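Local coordinates for protein putative hydrolase (Acinetobacter sp. NBRC 100985, PDB 4XUK) that probably hydrolyses organophosphate triesters and lactones, as a dinuclear zinc enzyme of the metallo-beta-lactamase superfamily, at residues K32-Q36 / Q37-E41; V214-G217 / D218-S222; E231-I234 / E235-D239. The protein carries 2 engineered substitutions. All coordinates share one frame; numbering follows the deposited sequence.

Overall arrangement
The three contacts follow one another in the chain and approach the dinuclear zinc site to different degrees. Contact 2 belongs to it: Asp218 bridges both zinc ions, and the contact's centre lies about 6 Å from the centre of the chain. Contact 3, centred about 12 Å from contact 2, is next; His221 CD2 meets Tyr236 CD2 at 3.6 Å, and the Tyr236 side chain comes to about 6 Å from a zinc ion. Contact 1 is more peripheral, about 24 Å from the chain centre. It touches contact 3 through Lys32 N, 3.0 Å from Ala233 O, probably a hydrogen bond, but stays about 9 Å from contact 2 at the nearest atoms.

Contact 1: K32-Q36 / Q37-E41; sequences KDIPQ and QQVHE
Pro35 and Gln38 meet at a slant, the flat amide of the glutamine lying against Pro35 CG and CD, with Gln38 NE2 3.5 Å from Pro35 CG. Beyond CG the Gln38 chain runs extended (chi2 169°), which carries the amide back over these two ring carbons; its OE1 is held by Arg229. Next to this pair Ile34 sends its CG2 methyl against Val39 CG2 at 3.5 Å, an apolar contact between two buried side chains.

Gln36 and His40 are related differently. Gln36 bends at chi2 (-64°), and its amide plane stands almost perpendicular to the imidazole, 87° away. The two groups are joined through a water that donates to Gln36 OE1 at 2.6 Å and lies 2.7 Å from His40 NE2. Their other polar ends are held by the surrounding chain, Gln36 NE2 by Pro28 O and His40 ND1 by Asp49. The Gln36 and Val39 side chains lie side by side, pointing the same way, with Gln36 NE2 3.8 Å from Val39 CG2.

The backbone sets this spacing. Val39 N donates to Pro35 O at 3.2 Å in the carbonyl plane, Gln38 N makes a weak, bent bond to the same oxygen, and His40 N reaches Gln36 O at 2.9 Å. Two i to i+4 bonds and a weak i to i+3 bond thus mark the first turn of helix 36-45, with Pro35 at the N-cap position.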
loop_
_atom_site.group_PDB
_atom_site.type_symbol
_atom_site.label_atom_id
_atom_site.label_comp_id
_atom_site.label_asym_id
_atom_site.label_seq_id
_atom_site.Cartn_x
_atom_site.Cartn_y
_atom_site.Cartn_z
ATOM N N LYS A 32 3.703 -5.246 25.116
ATOM C CA LYS A 32 3.913 -5.832 26.424
ATOM C C LYS A 32 5.055 -6.806 26.491
ATOM O O LYS A 32 5.304 -7.524 25.578
ATOM C CB LYS A 32 2.643 -6.550 26.889
ATOM C CG LYS A 32 1.532 -5.671 27.416
ATOM C CD LYS A 32 0.997 -6.175 28.749
ATOM C CE LYS A 32 0.268 -7.501 28.665
ATOM N NZ LYS A 32 0.992 -8.621 29.304
ATOM N N ASP A 33 5.738 -6.808 27.617
ATOM C CA ASP A 33 6.773 -7.777 27.904
ATOM C C ASP A 33 7.802 -7.922 26.783
ATOM O O ASP A 33 8.151 -8.983 26.372
ATOM C CB ASP A 33 6.149 -9.111 28.179
ATOM C CG ASP A 33 5.478 -9.164 29.454
ATOM O OD1 ASP A 33 5.294 -8.185 30.131
ATOM O OD2 ASP A 33 5.135 -10.235 29.797
ATOM N N ILE A 34 8.241 -6.809 26.290
ATOM C CA ILE A 34 9.333 -6.750 25.335
ATOM C C ILE A 34 10.095 -5.486 25.681
ATOM O O ILE A 34 9.486 -4.456 25.960
ATOM C CB ILE A 34 8.811 -6.787 23.862
ATOM C CG1 ILE A 34 9.963 -6.698 22.854
ATOM C CG2 ILE A 34 7.754 -5.715 23.621
ATOM C CD1 ILE A 34 9.637 -7.317 21.486
ATOM N N PRO A 35 11.431 -5.573 25.742
ATOM C CA PRO A 35 12.194 -4.373 26.081
ATOM C C PRO A 35 11.900 -3.291 25.064
ATOM O O PRO A 35 11.873 -3.583 23.862
ATOM C CB PRO A 35 13.643 -4.833 25.932
ATOM C CG PRO A 35 13.601 -6.300 26.162
ATOM C CD PRO A 35 12.307 -6.735 25.520
ATOM N N GLN A 36 11.663 -2.073 25.541
ATOM C CA GLN A 36 11.334 -0.961 24.662
ATOM C C GLN A 36 12.418 -0.702 23.623
ATOM O O GLN A 36 12.120 -0.240 22.514
ATOM C CB GLN A 36 11.041 0.301 25.481
ATOM C CG GLN A 36 9.609 0.331 26.026
ATOM C CD GLN A 36 8.573 0.378 24.901
ATOM O OE1 GLN A 36 8.529 1.336 24.127
ATOM N NE2 GLN A 36 7.752 -0.658 24.801
ATOM N N GLN A 37 13.668 -1.001 23.970
ATOM C CA GLN A 37 14.761 -0.840 23.011
ATOM C C GLN A 37 14.557 -1.736 21.780
ATOM O O GLN A 37 14.832 -1.316 20.650
ATOM C CB GLN A 37 16.110 -1.133 23.685
ATOM C CG GLN A 37 17.332 -0.851 22.800
ATOM C CD GLN A 37 17.558 0.631 22.526
ATOM O OE1 GLN A 37 18.006 1.012 21.444
ATOM N NE2 GLN A 37 17.262 1.469 23.505
ATOM N N GLN A 38 14.062 -2.959 21.991
ATOM C CA GLN A 38 13.829 -3.885 20.874
ATOM C C GLN A 38 12.606 -3.469 20.070
ATOM O O GLN A 38 12.559 -3.666 18.849
ATOM C CB GLN A 38 13.660 -5.325 21.373
ATOM C CG GLN A 38 14.947 -5.947 21.887
ATOM C CD GLN A 38 14.705 -7.264 22.608
ATOM O OE1 GLN A 38 13.750 -7.988 22.312
ATOM N NE2 GLN A 38 15.560 -7.569 23.572
ATOM N N VAL A 39 11.609 -2.918 20.760
ATOM C CA VAL A 39 10.463 -2.323 20.083
ATOM C C VAL A 39 10.955 -1.244 19.137
ATOM O O VAL A 39 10.580 -1.227 17.964
ATOM C CB VAL A 39 9.442 -1.728 21.088
ATOM C CG1 VAL A 39 8.367 -0.918 20.360
ATOM C CG2 VAL A 39 8.803 -2.827 21.901
ATOM N N HIS A 40 11.813 -0.352 19.630
ATOM C CA HIS A 40 12.330 0.719 18.786
ATOM C C HIS A 40 13.217 0.216 17.648
ATOM O O HIS A 40 13.179 0.766 16.545
ATOM C CB HIS A 40 13.009 1.819 19.621
ATOM C CG HIS A 40 12.038 2.651 20.397
ATOM N ND1 HIS A 40 11.074 3.425 19.786
ATOM C CD2 HIS A 40 11.857 2.807 21.732
ATOM C CE1 HIS A 40 10.347 4.030 20.709
ATOM N NE2 HIS A 40 10.799 3.668 21.899
ATOM N N GLU A 41 13.996 -0.833 17.907
ATOM C CA GLU A 41 14.752 -1.498 16.844
ATOM C C GLU A 41 13.830 -1.970 15.717
ATOM O O GLU A 41 14.068 -1.688 14.538
ATOM C CB GLU A 41 15.519 -2.690 17.422
ATOM C CG GLU A 41 16.722 -2.277 18.276
ATOM C CD GLU A 41 17.199 -3.393 19.196
ATOM O OE1 GLU A 41 17.941 -3.103 20.165
ATOM O OE2 GLU A 41 16.825 -4.557 18.944
HETATM O O HOH W 1 9.695 3.601 24.409
#

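Contact 2: V214-G217 / D218-S222; sequences VFIG and DIVHS. With ZN (zinc ion), chain D; ZN (zinc ion), chain C.
Ile216 and Ile219 pack across the bend at about a right angle, and these apolar contacts face helix 240-257. Ile216 CD1 lies 3.7 Å from Ile219 CG1, while Ile219 CD1 reaches back to Ile216 CB. Both isoleucines hold CG1 between the backbone N and the carbonyl carbon (chi1 61° and 62°), a rotamer that turns the two ethyl branches onto each other. Val220 CG1 closes on the same Ile216 methyl at 3.9 Å. Phe254 of helix 240-257 also touches Ile216, and Thr246 and Arg247 of that helix touch Ile219 and Val220.

Hydrogen bonding across the bend is sparse. Ile219 N gives Gly217 O a weak bond of 3.3 Å, its N-H...O angle only 131°. One water spans the turn, donating to Gly217 O at 2.9 Å and to Val220 O at 2.8 Å. Gly217 itself has a positive phi, a conformation readily reached without a side chain.

Metal coordination leaves the bend on the side of Asp218. Its OD2 binds both zinc ions, at 2.1 Å to the chain C ion and 2.4 Å to the chain D ion. His108, His110 and His197 complete one site, and Asp112, His113 and His265 the other, while His201 accepts the Asp218 N-H. With one carboxylate oxygen shared between two cations, the metals probably draw electron density strongly from Asp218, and this unequal bridge ties the loop just after strand 211-215 to the dinuclear centre.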
loop_
_atom_site.group_PDB
_atom_site.type_symbol
_atom_site.label_atom_id
_atom_site.label_comp_id
_atom_site.label_asym_id
_atom_site.label_seq_id
_atom_site.Cartn_x
_atom_site.Cartn_y
_atom_site.Cartn_z
ATOM N N VAL A 214 -9.525 -14.558 5.070
ATOM C CA VAL A 214 -9.865 -14.507 6.488
ATOM C C VAL A 214 -9.910 -13.065 6.976
ATOM O O VAL A 214 -8.941 -12.318 6.839
ATOM C CB VAL A 214 -8.908 -15.344 7.367
ATOM C CG1 VAL A 214 -9.409 -15.364 8.807
ATOM C CG2 VAL A 214 -8.800 -16.779 6.822
ATOM N N PHE A 215 -11.051 -12.671 7.524
ATOM C CA PHE A 215 -11.166 -11.354 8.107
ATOM C C PHE A 215 -10.825 -11.553 9.573
ATOM O O PHE A 215 -11.658 -12.019 10.353
ATOM C CB PHE A 215 -12.583 -10.817 7.896
ATOM C CG PHE A 215 -12.951 -10.665 6.438
ATOM C CD1 PHE A 215 -13.336 -11.768 5.678
ATOM C CD2 PHE A 215 -12.875 -9.429 5.819
ATOM C CE1 PHE A 215 -13.644 -11.632 4.333
ATOM C CE2 PHE A 215 -13.185 -9.289 4.466
ATOM C CZ PHE A 215 -13.573 -10.391 3.731
ATOM N N ILE A 216 -9.585 -11.222 9.936
ATOM C CA ILE A 216 -8.997 -11.709 11.192
ATOM C C ILE A 216 -9.350 -10.940 12.456
ATOM O O ILE A 216 -9.116 -11.430 13.561
ATOM C CB ILE A 216 -7.454 -11.785 11.114
ATOM C CG1 ILE A 216 -6.846 -10.406 10.849
ATOM C CG2 ILE A 216 -7.030 -12.765 10.044
ATOM C CD1 ILE A 216 -5.345 -10.340 11.161
ATOM N N GLY A 217 -9.880 -9.733 12.308
ATOM C CA GLY A 217 -10.157 -8.912 13.471
ATOM C C GLY A 217 -8.868 -8.525 14.181
ATOM O O GLY A 217 -7.819 -8.349 13.545
ATOM N N ASP A 218 -8.938 -8.401 15.499
ATOM C CA ASP A 218 -7.839 -7.843 16.276
ATOM C C ASP A 218 -6.922 -8.880 16.924
ATOM O O ASP A 218 -6.553 -8.740 18.087
ATOM C CB ASP A 218 -8.391 -6.925 17.359
ATOM C CG ASP A 218 -8.820 -5.586 16.818
ATOM O OD1 ASP A 218 -8.974 -5.444 15.583
ATOM O OD2 ASP A 218 -8.974 -4.665 17.629
ATOM N N ILE A 219 -6.537 -9.902 16.172
ATOM C CA ILE A 219 -5.529 -10.836 16.656
ATOM C C ILE A 219 -4.141 -10.231 16.437
ATOM O O ILE A 219 -3.126 -10.844 16.772
ATOM C CB ILE A 219 -5.621 -12.181 15.939
ATOM C CG1 ILE A 219 -5.368 -12.000 14.439
ATOM C CG2 ILE A 219 -6.998 -12.808 16.172
ATOM C CD1 ILE A 219 -5.300 -13.305 13.674
ATOM N N VAL A 220 -4.104 -9.023 15.870
ATOM C CA VAL A 220 -2.844 -8.303 15.693
ATOM C C VAL A 220 -3.069 -6.795 15.519
ATOM O O VAL A 220 -4.097 -6.368 14.957
ATOM C CB VAL A 220 -2.005 -8.917 14.529
ATOM C CG1 VAL A 220 -2.517 -8.453 13.163
ATOM C CG2 VAL A 220 -0.543 -8.570 14.701
ATOM N N HIS A 221 -2.118 -5.990 15.995
ATOM C CA HIS A 221 -2.263 -4.534 15.973
ATOM C C HIS A 221 -1.141 -3.799 15.247
ATOM O O HIS A 221 -1.052 -2.573 15.318
ATOM C CB HIS A 221 -2.370 -3.990 17.396
ATOM C CG HIS A 221 -3.702 -4.224 18.027
ATOM N ND1 HIS A 221 -4.158 -5.482 18.347
ATOM C CD2 HIS A 221 -4.693 -3.364 18.368
ATOM C CE1 HIS A 221 -5.368 -5.389 18.871
ATOM N NE2 HIS A 221 -5.714 -4.116 18.891
ATOM N N SER A 222 -0.285 -4.532 14.544
ATOM C CA SER A 222 0.883 -3.914 13.924
ATOM C C SER A 222 1.438 -4.840 12.859
ATOM O O SER A 222 1.334 -6.060 13.001
ATOM C CB SER A 222 1.948 -3.649 15.004
ATOM O OG SER A 222 2.345 -4.856 15.651
HETATM ZN ZN ZN D . -10.153 -4.514 19.752
HETATM ZN ZN ZN C . -9.665 -2.672 17.301
HETATM O O HOH W 2 -5.843 -6.385 12.780
#

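Contact 3: E231-I234 / E235-D239; sequences ETAI and EYDID
Ile234 and Asp237 meet most closely where the chain folds back: Asp237 N donates to Ile234 O at 3.0 Å, arriving from above the carbonyl plane, 46° out of it. The carboxylate turns back to the same residue. With CG beside its backbone N (chi1 -67°), Asp237 presents OD2 to Ile234 N, a nearly straight but long and weak bond of 3.3 Å. Its other oxygen, OD1, takes its strongest partner outside the turn, the ND1 of His197, a zinc ligand. The Ile234 CG2 methyl lies 3.7 Å from Asp237 OD1, and Ala233 CB lies near OD2, so apolar groups border this carboxylate.

The other side of the turn is looser. Ile234 holds CG1 anti to its backbone N, carrying CD1 obliquely to the Tyr236 ring, 3.8 Å from CD2. Tyr236 is exposed, though its ring also meets that of His221, the planes about 40° apart. Glu235, likewise exposed, bends its chain at chi2 and touches Ile234 mainly through CB. A water bridges the backbone, donating to Ile234 O and, at 2.9 Å, to Asp237 O.

Ile234 to Asp237 is thus a type I beta turn. Through Asp237 OD1 on His197 it provides a second-shell carboxylate-histidine pair of the kind often seen behind metal-binding histidines, here beside the dinuclear zinc site.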
loop_
_atom_site.group_PDB
_atom_site.type_symbol
_atom_site.label_atom_id
_atom_site.label_comp_id
_atom_site.label_asym_id
_atom_site.label_seq_id
_atom_site.Cartn_x
_atom_site.Cartn_y
_atom_site.Cartn_z
ATOM N N GLU A 231 5.067 -13.192 19.482
ATOM C CA GLU A 231 4.783 -13.445 20.894
ATOM C C GLU A 231 4.483 -12.197 21.708
ATOM O O GLU A 231 4.126 -12.276 22.808
ATOM C CB GLU A 231 5.905 -14.256 21.507
ATOM C CG GLU A 231 7.184 -13.490 21.609
ATOM C CD GLU A 231 8.144 -13.661 20.425
ATOM O OE1 GLU A 231 9.342 -13.671 20.703
ATOM O OE2 GLU A 231 7.742 -13.750 19.263
ATOM N N THR A 232 4.575 -11.048 21.086
ATOM C CA THR A 232 4.373 -9.769 21.766
ATOM C C THR A 232 2.893 -9.414 21.931
ATOM O O THR A 232 2.194 -9.168 20.952
ATOM C CB THR A 232 5.045 -8.626 20.969
ATOM O OG1 THR A 232 6.414 -8.963 20.694
ATOM C CG2 THR A 232 4.975 -7.309 21.736
ATOM N N ALA A 233 2.413 -9.364 23.167
ATOM C CA ALA A 233 1.036 -8.950 23.407
ATOM C C ALA A 233 0.903 -7.424 23.351
ATOM O O ALA A 233 1.903 -6.698 23.282
ATOM C CB ALA A 233 0.547 -9.491 24.740
ATOM N N ILE A 234 -0.331 -6.933 23.373
ATOM C CA ILE A 234 -0.554 -5.494 23.458
ATOM C C ILE A 234 -1.504 -5.221 24.615
ATOM O O ILE A 234 -2.304 -6.093 24.981
ATOM C CB ILE A 234 -1.089 -4.917 22.119
ATOM C CG1 ILE A 234 -1.016 -3.387 22.124
ATOM C CG2 ILE A 234 -2.493 -5.448 21.821
ATOM C CD1 ILE A 234 -1.160 -2.766 20.749
ATOM N N GLU A 235 -1.403 -4.031 25.202
ATOM C CA GLU A 235 -2.196 -3.669 26.378
ATOM C C GLU A 235 -3.717 -3.718 26.145
ATOM O O GLU A 235 -4.488 -3.847 27.101
ATOM C CB GLU A 235 -1.790 -2.279 26.883
ATOM C CG GLU A 235 -1.883 -2.126 28.396
ATOM C CD GLU A 235 -0.873 -3.001 29.125
ATOM O OE1 GLU A 235 -1.254 -4.101 29.582
ATOM O OE2 GLU A 235 0.305 -2.591 29.243
ATOM N N TYR A 236 -4.140 -3.606 24.885
ATOM C CA TYR A 236 -5.555 -3.686 24.535
ATOM C C TYR A 236 -6.160 -5.082 24.750
ATOM O O TYR A 236 -7.389 -5.218 24.853
ATOM C CB TYR A 236 -5.781 -3.264 23.067
ATOM C CG TYR A 236 -5.314 -1.859 22.716
ATOM C CD1 TYR A 236 -5.536 -0.791 23.574
ATOM C CD2 TYR A 236 -4.659 -1.610 21.514
ATOM C CE1 TYR A 236 -5.109 0.485 23.247
ATOM C CE2 TYR A 236 -4.233 -0.340 21.182
ATOM C CZ TYR A 236 -4.463 0.702 22.055
ATOM O OH TYR A 236 -4.045 1.971 21.728
ATOM N N ASP A 237 -5.321 -6.114 24.757
ATOM C CA ASP A 237 -5.793 -7.481 24.951
ATOM C C ASP A 237 -6.385 -7.632 26.354
ATOM O O ASP A 237 -5.764 -7.233 27.335
ATOM C CB ASP A 237 -4.640 -8.484 24.776
ATOM C CG ASP A 237 -4.124 -8.550 23.353
ATOM O OD1 ASP A 237 -4.880 -8.213 22.416
ATOM O OD2 ASP A 237 -2.957 -8.957 23.154
ATOM N N ILE A 238 -7.588 -8.192 26.460
ATOM C CA ILE A 238 -8.168 -8.444 27.788
ATOM C C ILE A 238 -7.479 -9.648 28.438
ATOM O O ILE A 238 -7.175 -9.645 29.645
ATOM C CB ILE A 238 -9.705 -8.632 27.730
ATOM C CG1 ILE A 238 -10.381 -7.299 27.384
ATOM C CG2 ILE A 238 -10.232 -9.148 29.066
ATOM C CD1 ILE A 238 -11.848 -7.400 27.083
ATOM N N ASP A 239 -7.218 -10.676 27.640
ATOM C CA ASP A 239 -6.378 -11.783 28.099
ATOM C C ASP A 239 -5.174 -11.882 27.168
ATOM O O ASP A 239 -5.238 -12.552 26.132
ATOM C CB ASP A 239 -7.166 -13.093 28.098
ATOM C CG ASP A 239 -6.384 -14.269 28.692
ATOM O OD1 ASP A 239 -5.135 -14.256 28.704
ATOM O OD2 ASP A 239 -7.038 -15.233 29.134
HETATM O O HOH W 3 -2.925 -7.100 27.712
#